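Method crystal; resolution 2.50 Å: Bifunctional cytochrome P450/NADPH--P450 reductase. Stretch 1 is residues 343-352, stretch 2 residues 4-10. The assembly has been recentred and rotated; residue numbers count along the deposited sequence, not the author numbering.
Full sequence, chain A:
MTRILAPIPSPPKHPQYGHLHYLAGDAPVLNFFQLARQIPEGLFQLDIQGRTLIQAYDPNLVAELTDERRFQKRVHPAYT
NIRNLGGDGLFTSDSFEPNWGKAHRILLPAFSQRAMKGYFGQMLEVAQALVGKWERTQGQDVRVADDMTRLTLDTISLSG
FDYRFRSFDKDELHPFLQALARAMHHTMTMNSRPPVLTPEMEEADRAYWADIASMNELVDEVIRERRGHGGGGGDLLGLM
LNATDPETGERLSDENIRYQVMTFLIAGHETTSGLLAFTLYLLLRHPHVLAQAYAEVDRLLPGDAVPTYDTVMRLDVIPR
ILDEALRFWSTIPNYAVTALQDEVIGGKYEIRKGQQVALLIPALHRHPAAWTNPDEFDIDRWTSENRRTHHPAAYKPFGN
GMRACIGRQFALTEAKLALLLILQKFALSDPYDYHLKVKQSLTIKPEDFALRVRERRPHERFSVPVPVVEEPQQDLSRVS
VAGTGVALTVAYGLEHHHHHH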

# COMPACT_ATOMS: atom_id res chain seq x y z
N GLU A 343 4.41 -20.66 20.87
CA GLU A 343 3.12 -20.98 20.29
C GLU A 343 3.24 -22.26 19.46
O GLU A 343 4.32 -22.65 19.03
CB GLU A 343 2.59 -19.88 19.37
CG GLU A 343 2.07 -18.66 20.10
CD GLU A 343 0.76 -18.89 20.82
OE1 GLU A 343 0.02 -19.84 20.48
OE2 GLU A 343 0.49 -18.11 21.74
N VAL A 344 2.10 -22.91 19.26
CA VAL A 344 2.00 -24.08 18.42
C VAL A 344 0.81 -23.84 17.50
O VAL A 344 -0.32 -23.67 17.98
CB VAL A 344 1.84 -25.37 19.25
CG1 VAL A 344 1.52 -26.58 18.39
CG2 VAL A 344 3.11 -25.61 20.05
N ILE A 345 1.07 -23.78 16.21
CA ILE A 345 0.03 -23.55 15.21
C ILE A 345 -0.14 -24.84 14.43
O ILE A 345 0.79 -25.65 14.31
CB ILE A 345 0.35 -22.36 14.28
CG1 ILE A 345 1.52 -22.67 13.33
CG2 ILE A 345 0.58 -21.10 15.10
CD1 ILE A 345 1.96 -21.47 12.54
N GLY A 346 -1.38 -25.05 13.96
CA GLY A 346 -1.77 -26.24 13.23
C GLY A 346 -1.72 -27.51 14.05
O GLY A 346 -1.81 -28.61 13.50
N GLY A 347 -1.61 -27.37 15.37
CA GLY A 347 -1.43 -28.49 16.27
C GLY A 347 -0.12 -29.23 16.06
O GLY A 347 0.07 -30.29 16.66
N LYS A 348 0.82 -28.66 15.31
CA LYS A 348 2.02 -29.38 14.87
C LYS A 348 3.29 -28.54 15.01
O LYS A 348 4.33 -29.06 15.44
CB LYS A 348 1.93 -29.80 13.39
CG LYS A 348 0.72 -30.58 12.99
CD LYS A 348 0.66 -30.75 11.48
CE LYS A 348 1.85 -31.51 10.96
NZ LYS A 348 1.52 -32.11 9.65
N TYR A 349 3.21 -27.25 14.67
CA TYR A 349 4.37 -26.42 14.35
C TYR A 349 4.66 -25.43 15.47
O TYR A 349 3.79 -24.63 15.83
CB TYR A 349 4.13 -25.67 13.04
CG TYR A 349 3.84 -26.57 11.86
CD1 TYR A 349 4.78 -27.51 11.42
CD2 TYR A 349 2.62 -26.50 11.20
CE1 TYR A 349 4.52 -28.32 10.34
CE2 TYR A 349 2.35 -27.31 10.11
CZ TYR A 349 3.30 -28.22 9.67
OH TYR A 349 3.01 -29.03 8.58
N GLU A 350 5.89 -25.47 16.01
CA GLU A 350 6.26 -24.56 17.09
C GLU A 350 6.78 -23.25 16.54
O GLU A 350 7.50 -23.24 15.54
CB GLU A 350 7.30 -25.16 18.03
CG GLU A 350 7.38 -24.31 19.31
CD GLU A 350 8.48 -24.74 20.26
OE1 GLU A 350 8.63 -25.97 20.50
OE2 GLU A 350 9.18 -23.85 20.79
N ILE A 351 6.31 -22.15 17.11
CA ILE A 351 6.82 -20.81 16.85
C ILE A 351 7.29 -20.25 18.19
O ILE A 351 6.47 -19.96 19.06
CB ILE A 351 5.77 -19.90 16.21
CG1 ILE A 351 5.05 -20.65 15.07
CG2 ILE A 351 6.40 -18.58 15.77
CD1 ILE A 351 5.95 -21.07 13.89
N ARG A 352 8.60 -20.10 18.35
CA ARG A 352 9.17 -19.64 19.62
C ARG A 352 8.87 -18.17 19.89
O ARG A 352 8.69 -17.36 18.98
CB ARG A 352 10.67 -19.87 19.61
CG ARG A 352 11.04 -21.33 19.49
CD ARG A 352 12.53 -21.50 19.47
NE ARG A 352 12.89 -22.77 20.09
CZ ARG A 352 13.01 -22.96 21.39
NH1 ARG A 352 12.81 -21.96 22.25
NH2 ARG A 352 13.34 -24.17 21.84
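Stretch 2 (4-10) ILAPIPS

A single hydrogen bond joins the two stretches where the extended stretch 2 crosses the hairpin: Ala-6 N donates to Lys-348 O at 2.9 Å with an N-H...O angle of 170°. The same carbonyl also receives a CA-H...O contact, Leu-5 CA lying 3.2 Å from Lys-348 O with an angle of 120° at the hydrogen. The backbones come closest here, with Lys-348 CA and Leu-5 CA 4.7 Å apart.

Stretch 1 folds back on itself. Strands 343-345 and 349-351 are paired by reciprocal bonds, Glu-343 N to Ile-351 O and Ile-351 N to Glu-343 O at 2.8 Å each, then Ile-345 N to Tyr-349 O and Tyr-349 N to Ile-345 O at 2.9 Å each. The turn passes through Gly-346 and Gly-347, both at phi 65° and psi 13°, a positive phi that favours glycine. Stretch 2 has no regular helix or strand; Leu-5 and Ala-6 are extended (phi/psi -84/157 and -112/138), and Pro-7, Ile-8 and Pro-9 continue with phi between -56° and -68° and psi between 129° and 147°. Its course passes steeply across the start of the second strand; Leu-5 and Ala-6 meet Lys-348, and the Ile-8 side chain reaches Glu-350 and Ile-351.

Tyr-349, buried and with chi1 in m, is the hub, its ring touching four consecutive residues. Ala-6, whose CA-to-CB bond points toward stretch 1, places CB 3.9 Å from Tyr-349 CE1; Pro-7 O lies at the ring edge, 3.7 Å from Tyr-349 CE1. The ring also packs on Ile-8, with Tyr-349 CD1 4.1 Å from Ile-8 CG1, and on Pro-9, with Tyr-349 CE1 4.0 Å from Pro-9 CD. Pro-7 itself directs its CA-to-CB bond away, so its carbonyl rather than its pyrrolidine ring makes the contact.

Around this hub, Ala-6 CB also meets the aliphatic part of Lys-348, 3.7 Å from Lys-348 CE. Leu-5 (m, t) extends its side chain to the hairpin: its CD2 is 4.0 Å from Val-344 CG2, and its CD1 is 3.4 Å from Glu-350 OE1. Farther along, Ile-8 (m, t) sets CD1 3.9 Å from Ile-351 CD1 and 3.7 Å from Glu-350 O. Together the stretches bury 434 Å², both sides summed, with side-chain packing and backbone contacts around the one hydrogen bond.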

# COMPACT_ATOMS: atom_id res chain seq x y z
N ILE A 4 3.26 -33.78 20.31
CA ILE A 4 4.01 -34.38 19.20
C ILE A 4 4.20 -33.37 18.07
O ILE A 4 3.39 -33.30 17.15
CB ILE A 4 3.27 -35.65 18.75
CG1 ILE A 4 4.02 -36.32 17.61
CG2 ILE A 4 1.74 -35.43 18.59
CD1 ILE A 4 3.59 -37.75 17.29
N LEU A 5 5.30 -32.59 18.12
CA LEU A 5 5.50 -31.55 17.13
C LEU A 5 6.13 -32.10 15.85
O LEU A 5 6.84 -33.12 15.84
CB LEU A 5 6.41 -30.45 17.67
CG LEU A 5 5.97 -29.78 18.96
CD1 LEU A 5 7.06 -28.85 19.44
CD2 LEU A 5 4.66 -29.05 18.76
N ALA A 6 5.91 -31.36 14.76
CA ALA A 6 6.42 -31.54 13.40
C ALA A 6 7.40 -30.43 13.03
O ALA A 6 7.15 -29.25 13.34
CB ALA A 6 5.28 -31.56 12.38
N PRO A 7 8.51 -30.76 12.37
CA PRO A 7 9.42 -29.70 11.89
C PRO A 7 8.75 -28.90 10.78
O PRO A 7 8.02 -29.44 9.95
CB PRO A 7 10.64 -30.48 11.37
CG PRO A 7 10.09 -31.84 11.01
CD PRO A 7 8.97 -32.11 12.01
N ILE A 8 8.93 -27.58 10.84
CA ILE A 8 8.41 -26.73 9.77
C ILE A 8 9.08 -27.12 8.46
O ILE A 8 10.32 -27.23 8.41
CB ILE A 8 8.64 -25.24 10.10
CG1 ILE A 8 7.86 -24.85 11.36
CG2 ILE A 8 8.28 -24.37 8.92
CD1 ILE A 8 8.17 -23.49 11.88
N PRO A 9 8.33 -27.37 7.39
CA PRO A 9 8.98 -27.77 6.14
C PRO A 9 10.01 -26.74 5.69
O PRO A 9 9.86 -25.54 5.91
CB PRO A 9 7.81 -27.87 5.14
CG PRO A 9 6.57 -28.08 6.03
CD PRO A 9 6.86 -27.32 7.29
N SER A 10 11.07 -27.25 5.05
CA SER A 10 12.15 -26.43 4.54
C SER A 10 12.71 -27.00 3.23
O SER A 10 12.88 -28.22 3.12
CB SER A 10 13.25 -26.31 5.60
OG SER A 10 14.07 -25.17 5.34